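Local coordinates for protein PlzA (Borrelia burgdorferi, PDB 7MIE) that binds the bacterial second messenger c-di-GMP and probably acts as a PilZ-type receptor in signalling by the tick-borne Lyme disease spirochaete, at residues Y65-V70 against D86-A91; K204-G209 against L273-L278; I240-K245 against I264-D269. All blocks are in the same frame, centred on the assembly; numbering follows the deposited sequence.

Interaction 1 (Y65-V70 against D86-A91)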
# COMPACT_ATOMS: atom_id res chain seq x y z
N TYR A 65 -24.45 -11.14 -4.32
CA TYR A 65 -23.29 -11.55 -3.55
C TYR A 65 -22.56 -10.31 -3.03
O TYR A 65 -22.41 -9.33 -3.75
CB TYR A 65 -22.34 -12.34 -4.44
CG TYR A 65 -21.04 -12.72 -3.79
CD1 TYR A 65 -20.96 -13.81 -2.95
CD2 TYR A 65 -19.90 -11.93 -3.93
CE1 TYR A 65 -19.77 -14.17 -2.33
CE2 TYR A 65 -18.70 -12.29 -3.34
CZ TYR A 65 -18.63 -13.40 -2.53
OH TYR A 65 -17.46 -13.76 -1.91
N THR A 66 -22.10 -10.37 -1.77
CA THR A 66 -21.40 -9.21 -1.22
C THR A 66 -20.17 -9.65 -0.41
O THR A 66 -20.19 -10.72 0.23
CB THR A 66 -22.40 -8.37 -0.43
OG1 THR A 66 -21.82 -7.07 -0.32
CG2 THR A 66 -22.80 -8.99 0.90
N ALA A 67 -19.09 -8.82 -0.43
CA ALA A 67 -17.92 -9.13 0.37
C ALA A 67 -17.18 -7.84 0.69
O ALA A 67 -17.17 -6.93 -0.15
CB ALA A 67 -16.96 -10.07 -0.36
N PHE A 68 -16.52 -7.84 1.85
CA PHE A 68 -15.70 -6.68 2.22
C PHE A 68 -14.24 -7.02 1.96
O PHE A 68 -13.77 -8.09 2.36
CB PHE A 68 -15.89 -6.33 3.71
CG PHE A 68 -17.15 -5.55 3.93
CD1 PHE A 68 -18.36 -6.20 4.12
CD2 PHE A 68 -17.14 -4.16 3.91
CE1 PHE A 68 -19.52 -5.45 4.29
CE2 PHE A 68 -18.31 -3.42 4.08
CZ PHE A 68 -19.50 -4.08 4.27
N GLY A 69 -13.51 -6.03 1.42
CA GLY A 69 -12.06 -6.18 1.26
C GLY A 69 -11.37 -4.91 1.75
O GLY A 69 -12.00 -4.13 2.47
N VAL A 70 -10.09 -4.79 1.44
CA VAL A 70 -9.32 -3.66 1.96
C VAL A 70 -8.59 -3.06 0.75
O VAL A 70 -8.12 -3.78 -0.13
CB VAL A 70 -8.32 -4.23 2.99
CG1 VAL A 70 -7.43 -3.13 3.52
CG2 VAL A 70 -9.09 -4.80 4.21
N ASP A 86 -10.70 -17.39 -3.06
CA ASP A 86 -11.89 -18.21 -3.25
C ASP A 86 -13.15 -17.49 -2.77
O ASP A 86 -14.08 -18.12 -2.28
CB ASP A 86 -11.78 -19.58 -2.54
CG ASP A 86 -12.60 -20.66 -3.25
OD1 ASP A 86 -13.18 -20.35 -4.32
OD2 ASP A 86 -12.65 -21.81 -2.73
N THR A 87 -13.17 -16.14 -2.87
CA THR A 87 -14.36 -15.34 -2.56
C THR A 87 -14.76 -14.54 -3.81
O THR A 87 -15.47 -15.07 -4.69
CB THR A 87 -14.18 -14.52 -1.26
OG1 THR A 87 -13.15 -13.54 -1.43
CG2 THR A 87 -13.79 -15.37 -0.06
N VAL A 88 -14.19 -13.33 -3.96
CA VAL A 88 -14.60 -12.38 -4.98
C VAL A 88 -14.13 -12.85 -6.35
O VAL A 88 -14.83 -12.67 -7.34
CB VAL A 88 -14.12 -10.96 -4.60
CG1 VAL A 88 -14.29 -9.96 -5.74
CG2 VAL A 88 -14.94 -10.49 -3.39
N LEU A 89 -12.95 -13.46 -6.42
CA LEU A 89 -12.33 -13.67 -7.72
C LEU A 89 -13.18 -14.65 -8.54
O LEU A 89 -13.57 -14.32 -9.65
CB LEU A 89 -10.85 -14.10 -7.59
CG LEU A 89 -10.07 -14.18 -8.91
CD1 LEU A 89 -10.16 -12.90 -9.72
CD2 LEU A 89 -8.62 -14.60 -8.70
N PRO A 90 -13.56 -15.83 -8.01
CA PRO A 90 -14.46 -16.71 -8.74
C PRO A 90 -15.87 -16.13 -8.94
O PRO A 90 -16.51 -16.40 -9.97
CB PRO A 90 -14.43 -18.04 -7.95
CG PRO A 90 -13.86 -17.71 -6.59
CD PRO A 90 -13.10 -16.41 -6.73
N ALA A 91 -16.38 -15.37 -7.96
CA ALA A 91 -17.69 -14.74 -8.13
C ALA A 91 -17.66 -13.78 -9.32
O ALA A 91 -18.63 -13.69 -10.08
CB ALA A 91 -18.15 -14.03 -6.88
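Y65 and A67, next-but-one neighbours on an extended strand, face the turn at T87 and the first turn of the helix that follows it, the backbones coming no nearer than 7.1 Å between the CA atoms of A67 and V88. At that spacing side chains must bridge the gap, and the Y65 ring does most of it. Its CG stands anti to the backbone N (chi1 175°), which lays the ring out toward the start of the helix. The methyl CB of A91 sits over one ring face, offset toward the rim, 4.2 Å from the ring centroid and 21° off the ring normal, a CH-pi contact. Alanine suits this place because its single methyl, on the first turn of the helix, can settle on the flat ring. At the ring edge, CG2 of V88 approaches CE2 of Y65 to 4.2 Å. The same methyl also meets A67, whose CB lies 3.7 Å from V88 CG2; the small side chain of A67 lets the valine branch come close to the strand. The pairing joins strand 65-74 of an antiparallel sheet within the PilZN3 family region to helix 88-94, which is reached through the intervening hairpin strand 78-84. I62 of strand 57-62 extends the apolar patch, touching both V88 and A91, and L139 of strand 134-143 meets V88 as well. T87 occupies the N-cap position, yet its side chain does not cap the helix: OG1, set between the backbone N and the carbonyl carbon (chi1 66°), is hydrogen-bonded to the backbone O of Q84. Beyond the ring, the Y65 and T87 side chains cross at about a right angle, and Y65 OH rests 3.4 Å from T87 CB in van der Waals contact.

Interaction 2 (K204-G209 against L273-L278). With C2E (9,9'-[(2R,3R,3aS,5S,7aR,9R,10R,10aS,12S,14aR)-3,5,10,12-tetrahydroxy-5,12-dioxidooctahydro-2H,7H-difuro[3,2-d:3',2'-j][1,3,7,9,2,8]tetraoxadiphosphacyclododecine-2,9-diyl]bis(2-amino-1,9-dihydro-6H-purin-6-one)), chain C.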
# COMPACT_ATOMS: atom_id res chain seq x y z
N LYS A 204 15.03 1.40 13.74
CA LYS A 204 14.49 2.59 14.38
C LYS A 204 13.18 3.03 13.71
O LYS A 204 12.29 3.49 14.41
CB LYS A 204 15.51 3.73 14.40
CG LYS A 204 16.81 3.39 15.12
CD LYS A 204 16.65 2.59 16.42
CE LYS A 204 16.17 3.41 17.60
NZ LYS A 204 16.06 2.59 18.84
N ASP A 205 13.09 2.91 12.37
CA ASP A 205 11.83 3.19 11.68
C ASP A 205 11.75 2.40 10.38
O ASP A 205 12.78 1.95 9.85
CB ASP A 205 11.55 4.69 11.55
CG ASP A 205 12.44 5.49 10.61
OD1 ASP A 205 12.58 5.07 9.47
OD2 ASP A 205 12.98 6.57 11.05
N LEU A 206 10.51 2.19 9.93
CA LEU A 206 10.22 1.47 8.69
C LEU A 206 9.20 2.25 7.86
O LEU A 206 8.32 2.89 8.41
CB LEU A 206 9.59 0.09 9.00
CG LEU A 206 10.49 -0.94 9.68
CD1 LEU A 206 9.70 -2.23 9.97
CD2 LEU A 206 11.69 -1.26 8.77
N SER A 207 9.27 2.09 6.54
CA SER A 207 8.23 2.61 5.68
C SER A 207 8.14 1.71 4.45
O SER A 207 8.94 0.78 4.29
CB SER A 207 8.52 4.05 5.33
OG SER A 207 9.69 4.10 4.52
N TYR A 208 7.18 1.99 3.57
CA TYR A 208 7.04 1.23 2.34
C TYR A 208 8.37 1.19 1.56
O TYR A 208 8.68 0.17 0.97
CB TYR A 208 5.94 1.87 1.47
CG TYR A 208 4.53 1.45 1.82
CD1 TYR A 208 4.16 0.11 1.85
CD2 TYR A 208 3.55 2.41 2.09
CE1 TYR A 208 2.86 -0.29 2.17
CE2 TYR A 208 2.23 2.03 2.34
CZ TYR A 208 1.90 0.69 2.40
OH TYR A 208 0.62 0.30 2.66
N GLY A 209 9.13 2.28 1.61
CA GLY A 209 10.27 2.43 0.72
C GLY A 209 11.65 2.32 1.38
O GLY A 209 12.68 2.42 0.68
N LEU A 273 7.08 -8.56 -1.95
CA LEU A 273 5.66 -8.38 -1.66
C LEU A 273 5.38 -8.64 -0.18
O LEU A 273 4.55 -7.94 0.41
CB LEU A 273 4.84 -9.36 -2.52
CG LEU A 273 3.33 -9.13 -2.43
CD1 LEU A 273 2.99 -7.66 -2.64
CD2 LEU A 273 2.56 -10.01 -3.43
N GLU A 274 6.08 -9.59 0.44
CA GLU A 274 5.87 -9.89 1.85
C GLU A 274 6.20 -8.69 2.75
O GLU A 274 5.54 -8.46 3.77
CB GLU A 274 6.71 -11.09 2.32
CG GLU A 274 6.63 -12.29 1.38
CD GLU A 274 7.63 -12.11 0.25
OE1 GLU A 274 7.19 -11.74 -0.86
OE2 GLU A 274 8.85 -12.23 0.51
N TYR A 275 7.24 -7.92 2.37
CA TYR A 275 7.56 -6.72 3.13
C TYR A 275 6.45 -5.68 2.94
O TYR A 275 6.00 -5.05 3.89
CB TYR A 275 8.90 -6.11 2.68
CG TYR A 275 9.18 -4.82 3.42
CD1 TYR A 275 9.62 -4.86 4.74
CD2 TYR A 275 8.92 -3.57 2.87
CE1 TYR A 275 9.85 -3.70 5.48
CE2 TYR A 275 9.17 -2.40 3.58
CZ TYR A 275 9.60 -2.45 4.90
OH TYR A 275 9.87 -1.34 5.65
N THR A 276 6.10 -5.42 1.67
CA THR A 276 5.09 -4.42 1.38
C THR A 276 3.80 -4.73 2.16
O THR A 276 3.17 -3.84 2.74
CB THR A 276 4.80 -4.37 -0.12
OG1 THR A 276 6.05 -4.02 -0.73
CG2 THR A 276 3.79 -3.29 -0.41
N MET A 277 3.42 -6.02 2.17
CA MET A 277 2.19 -6.39 2.88
C MET A 277 2.34 -6.30 4.41
O MET A 277 1.38 -6.01 5.12
CB MET A 277 1.75 -7.82 2.50
CG MET A 277 1.20 -7.97 1.09
SD MET A 277 -0.12 -6.83 0.68
CE MET A 277 -0.51 -7.22 -1.03
N LEU A 278 3.55 -6.50 4.96
CA LEU A 278 3.79 -6.27 6.39
C LEU A 278 3.51 -4.81 6.75
O LEU A 278 2.91 -4.52 7.79
CB LEU A 278 5.25 -6.64 6.70
CG LEU A 278 5.84 -6.17 8.03
CD1 LEU A 278 5.36 -7.08 9.14
CD2 LEU A 278 7.37 -6.24 7.98
P1 C2E C . 15.49 9.65 -1.33
O2P C2E C . 16.47 10.26 -0.43
O1P C2E C . 15.92 9.01 -2.63
O5' C2E C . 14.90 8.42 -0.49
C5' C2E C . 14.01 7.51 -1.16
C4' C2E C . 13.21 6.74 -0.13
O4' C2E C . 14.11 6.04 0.76
C3' C2E C . 12.36 7.60 0.81
O3' C2E C . 11.14 7.89 0.14
C2' C2E C . 12.07 6.53 1.90
O2' C2E C . 11.13 5.59 1.41
C1' C2E C . 13.42 5.80 1.97
N9 C2E C . 14.24 6.28 3.08
C8 C2E C . 15.39 7.04 3.06
N7 C2E C . 15.87 7.29 4.25
C5 C2E C . 14.95 6.67 5.10
C6 C2E C . 14.91 6.62 6.52
O6 C2E C . 15.68 7.19 7.31
N1 C2E C . 13.79 5.89 6.97
C2 C2E C . 12.85 5.29 6.16
N2 C2E C . 11.83 4.63 6.74
N3 C2E C . 12.88 5.34 4.83
C4 C2E C . 13.96 6.05 4.39
P11 C2E C . 10.24 9.11 0.72
O21 C2E C . 8.97 9.01 -0.06
O11 C2E C . 10.16 8.93 2.21
O5A C2E C . 11.16 10.40 0.40
C5A C2E C . 11.16 10.82 -0.98
C4A C2E C . 12.27 11.82 -1.17
O4A C2E C . 12.01 13.01 -0.37
C3A C2E C . 13.64 11.34 -0.68
O3A C2E C . 14.18 10.52 -1.71
C2A C2E C . 14.34 12.67 -0.45
O2A C2E C . 14.78 13.27 -1.66
C1A C2E C . 13.20 13.48 0.18
N91 C2E C . 13.16 13.44 1.63
C81 C2E C . 12.26 12.76 2.43
N71 C2E C . 12.52 12.94 3.70
C51 C2E C . 13.63 13.78 3.75
C61 C2E C . 14.34 14.33 4.85
O61 C2E C . 14.15 14.22 6.07
N11 C2E C . 15.39 15.14 4.42
C21 C2E C . 15.75 15.36 3.12
N21 C2E C . 16.81 16.17 2.93
N31 C2E C . 15.06 14.89 2.07
C41 C2E C . 14.02 14.09 2.47
O HOH W 1 6.75 -1.26 -0.44
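The strand that carries the D-x-S-x-x-G part of the c-di-GMP site is backed by the C-terminal helix, and Y275 makes the join. Its hydroxyl donates to the backbone O of S207 over 2.7 Å, the donor tilted 31° from the carbonyl plane. CG of Y275 points away from the backbone N (chi1 177°), which carries the ring out from the helix so that its edge meets the strand, the carbonyl oxygens of S207 and Y208 both lying near the ring plane. L206 CD2 packs beside the same hydroxyl, 3.6 Å from Y275 OH, so a phenol suits a place both greasy and polar. Y208 presents its own edge to the helix, CE1 being 3.6 Å from T276 O, while its hydroxyl bonds M44 O. A water links Y208 O to T276 OG1. The other side of the strand serves the ligand: D205 OD1 accepts from both N1 and N2 of one guanine, each at 2.9 Å. G209 lies against the ribose, where a CB would collide with O2'. R168 and R172 also hydrogen-bond the ligand, as in the PilZ signature of an arginine motif paired with a D-x-S-x-x-G strand and turn.

Interaction 3 (I240-K245 against I264-D269). With C2E (9,9'-[(2R,3R,3aS,5S,7aR,9R,10R,10aS,12S,14aR)-3,5,10,12-tetrahydroxy-5,12-dioxidooctahydro-2H,7H-difuro[3,2-d:3',2'-j][1,3,7,9,2,8]tetraoxadiphosphacyclododecine-2,9-diyl]bis(2-amino-1,9-dihydro-6H-purin-6-one)), chain C.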
# COMPACT_ATOMS: atom_id res chain seq x y z
N ILE A 240 13.65 -12.31 5.87
CA ILE A 240 13.32 -11.49 4.70
C ILE A 240 14.54 -10.64 4.34
O ILE A 240 15.16 -10.05 5.22
CB ILE A 240 12.09 -10.59 4.96
CG1 ILE A 240 10.80 -11.41 4.94
CG2 ILE A 240 12.01 -9.45 3.94
CD1 ILE A 240 9.55 -10.57 4.74
N PHE A 241 14.89 -10.64 3.06
CA PHE A 241 16.05 -9.93 2.54
C PHE A 241 15.54 -8.86 1.58
O PHE A 241 14.75 -9.15 0.67
CB PHE A 241 16.98 -10.88 1.79
CG PHE A 241 17.56 -11.96 2.67
CD1 PHE A 241 18.71 -11.74 3.41
CD2 PHE A 241 16.90 -13.18 2.81
CE1 PHE A 241 19.21 -12.71 4.27
CE2 PHE A 241 17.41 -14.16 3.66
CZ PHE A 241 18.55 -13.92 4.39
N ILE A 242 16.04 -7.64 1.79
CA ILE A 242 15.67 -6.52 0.93
C ILE A 242 16.93 -5.79 0.51
O ILE A 242 17.66 -5.25 1.34
CB ILE A 242 14.71 -5.54 1.65
CG1 ILE A 242 13.61 -6.31 2.38
CG2 ILE A 242 14.15 -4.52 0.67
CD1 ILE A 242 12.72 -5.44 3.26
N GLU A 243 17.12 -5.68 -0.81
CA GLU A 243 18.25 -4.96 -1.36
C GLU A 243 17.93 -3.47 -1.38
O GLU A 243 16.79 -3.08 -1.66
CB GLU A 243 18.54 -5.50 -2.76
CG GLU A 243 18.80 -7.01 -2.73
CD GLU A 243 19.10 -7.62 -4.09
OE1 GLU A 243 19.86 -6.99 -4.85
OE2 GLU A 243 18.55 -8.72 -4.41
N GLY A 244 18.94 -2.66 -1.08
CA GLY A 244 18.76 -1.22 -1.02
C GLY A 244 20.10 -0.48 -1.07
O GLY A 244 21.15 -1.08 -1.28
N LYS A 245 20.02 0.85 -0.91
CA LYS A 245 21.16 1.75 -0.97
C LYS A 245 21.10 2.70 0.22
O LYS A 245 20.01 3.04 0.70
CB LYS A 245 21.13 2.56 -2.27
CG LYS A 245 21.23 1.70 -3.52
CD LYS A 245 21.40 2.48 -4.81
CE LYS A 245 21.28 1.61 -6.05
NZ LYS A 245 21.63 0.20 -5.79
N ILE A 264 18.11 4.07 4.65
CA ILE A 264 18.19 3.12 3.55
C ILE A 264 16.97 3.32 2.65
O ILE A 264 15.85 3.41 3.14
CB ILE A 264 18.17 1.68 4.09
CG1 ILE A 264 19.33 1.41 5.06
CG2 ILE A 264 18.10 0.66 2.94
CD1 ILE A 264 19.18 0.15 5.90
N ALA A 265 17.21 3.38 1.34
CA ALA A 265 16.19 3.35 0.31
C ALA A 265 16.24 1.98 -0.32
O ALA A 265 17.26 1.64 -0.95
CB ALA A 265 16.49 4.40 -0.76
N PHE A 266 15.14 1.21 -0.18
CA PHE A 266 15.04 -0.09 -0.82
C PHE A 266 14.97 0.08 -2.34
O PHE A 266 14.31 0.99 -2.83
CB PHE A 266 13.82 -0.86 -0.31
CG PHE A 266 13.79 -1.08 1.19
CD1 PHE A 266 14.95 -1.21 1.93
CD2 PHE A 266 12.58 -1.15 1.86
CE1 PHE A 266 14.90 -1.45 3.30
CE2 PHE A 266 12.52 -1.34 3.23
CZ PHE A 266 13.68 -1.50 3.95
N ASP A 267 15.64 -0.81 -3.08
CA ASP A 267 15.57 -0.74 -4.54
C ASP A 267 14.12 -0.88 -4.99
O ASP A 267 13.47 -1.89 -4.73
CB ASP A 267 16.48 -1.80 -5.17
CG ASP A 267 17.97 -1.61 -4.90
OD1 ASP A 267 18.34 -0.53 -4.46
OD2 ASP A 267 18.75 -2.56 -5.17
N GLU A 268 13.61 0.17 -5.67
CA GLU A 268 12.17 0.39 -5.79
C GLU A 268 11.47 -0.72 -6.58
O GLU A 268 10.27 -0.94 -6.41
CB GLU A 268 11.90 1.73 -6.48
CG GLU A 268 11.74 1.61 -7.98
CD GLU A 268 12.05 2.83 -8.83
OE1 GLU A 268 11.71 3.97 -8.39
OE2 GLU A 268 12.65 2.64 -9.93
N ASP A 269 12.19 -1.39 -7.48
CA ASP A 269 11.55 -2.38 -8.33
C ASP A 269 11.71 -3.81 -7.80
O ASP A 269 11.32 -4.74 -8.49
CB ASP A 269 12.00 -2.26 -9.79
CG ASP A 269 11.47 -1.00 -10.46
OD1 ASP A 269 10.35 -0.55 -10.07
OD2 ASP A 269 12.17 -0.47 -11.35
P1 C2E C . 15.49 9.65 -1.33
O2P C2E C . 16.47 10.26 -0.43
O1P C2E C . 15.92 9.01 -2.63
O5' C2E C . 14.90 8.42 -0.49
C5' C2E C . 14.01 7.51 -1.16
C4' C2E C . 13.21 6.74 -0.13
O4' C2E C . 14.11 6.04 0.76
C3' C2E C . 12.36 7.60 0.81
O3' C2E C . 11.14 7.89 0.14
C2' C2E C . 12.07 6.53 1.90
O2' C2E C . 11.13 5.59 1.41
C1' C2E C . 13.42 5.80 1.97
N9 C2E C . 14.24 6.28 3.08
C8 C2E C . 15.39 7.04 3.06
N7 C2E C . 15.87 7.29 4.25
C5 C2E C . 14.95 6.67 5.10
C6 C2E C . 14.91 6.62 6.52
O6 C2E C . 15.68 7.19 7.31
N1 C2E C . 13.79 5.89 6.97
C2 C2E C . 12.85 5.29 6.16
N2 C2E C . 11.83 4.63 6.74
N3 C2E C . 12.88 5.34 4.83
C4 C2E C . 13.96 6.05 4.39
P11 C2E C . 10.24 9.11 0.72
O21 C2E C . 8.97 9.01 -0.06
O11 C2E C . 10.16 8.93 2.21
O5A C2E C . 11.16 10.40 0.40
C5A C2E C . 11.16 10.82 -0.98
C4A C2E C . 12.27 11.82 -1.17
O4A C2E C . 12.01 13.01 -0.37
C3A C2E C . 13.64 11.34 -0.68
O3A C2E C . 14.18 10.52 -1.71
C2A C2E C . 14.34 12.67 -0.45
O2A C2E C . 14.78 13.27 -1.66
C1A C2E C . 13.20 13.48 0.18
N91 C2E C . 13.16 13.44 1.63
C81 C2E C . 12.26 12.76 2.43
N71 C2E C . 12.52 12.94 3.70
C51 C2E C . 13.63 13.78 3.75
C61 C2E C . 14.34 14.33 4.85
O61 C2E C . 14.15 14.22 6.07
N11 C2E C . 15.39 15.14 4.42
C21 C2E C . 15.75 15.36 3.12
N21 C2E C . 16.81 16.17 2.93
N31 C2E C . 15.06 14.89 2.07
C41 C2E C . 14.02 14.09 2.47
O HOH W 2 14.31 -3.93 -2.71
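K245 and A265 exchange two backbone hydrogen bonds, K245 N to A265 O and A265 N to K245 O, both 2.9 Å long, as an antiparallel hydrogen-bonded pair. The second is the more directly aimed: A265 N approaches K245 O nearly in line with its C=O bond, at 166°. A third bond, D267 N to E243 O at 2.9 Å, carries the ladder past the end of strand 260-266, and a water donates to both E243 O and D267 O. Between these bonds G244 faces F266 in a non-hydrogen-bonded pair whose CA atoms are only 3.9 Å apart. Glycine fits here because a CB would run into A265 O.

On the exposed side, charges gather. K245 crosses D267 at about a right angle, and its NZ makes a long salt bridge of 3.6 Å to D267 OD1; the stronger partner of NZ is D228. The carboxylates of E243 and D267 also lie near each other, but K270 bridges them, which would probably ease their repulsion. On the same face as K245, A265, with only a methyl, allows the c-di-GMP ribose to come close, its CB 3.3 Å from O4' of the ligand.

Inward, the branched I242 suits the core: its CG2, anti to the backbone N, lies over one face of the F266 ring, 3.8 Å from the centroid in a CH-pi contact, while CD1 reaches the far rim at CE2 and CZ.

The two strands belong to the hairpin 240-250/260-266. Strand 228-233 pairs with the first of them and strand 210-215 with the second, and G209 extends the latter pairing through a backbone bond to F266. Helix 273-283 closes the inner side, where Y275 meets I242 and sets its ring edge-to-face with that of F266.

In the fold
Interaction 1 stands apart at the surface of the sheet that lies in the PilZN3 region, its centre about 26 Å from that of interaction 2 and 33 Å from that of interaction 3. It rests mainly on apolar and CH-pi contacts. Interactions 2 and 3 share the other sheet, their centres about 10 Å apart, and both touch c-di-GMP. Interaction 2 is buried and ties strand to helix with one tyrosine hydroxyl as its direct hydrogen bond, helped by packing and a water; interaction 3, partly buried, is a strand pairing with backbone bonds, an apolar inner side and a charged exposed side. The two meet through Y275, which packs on I242 and F266.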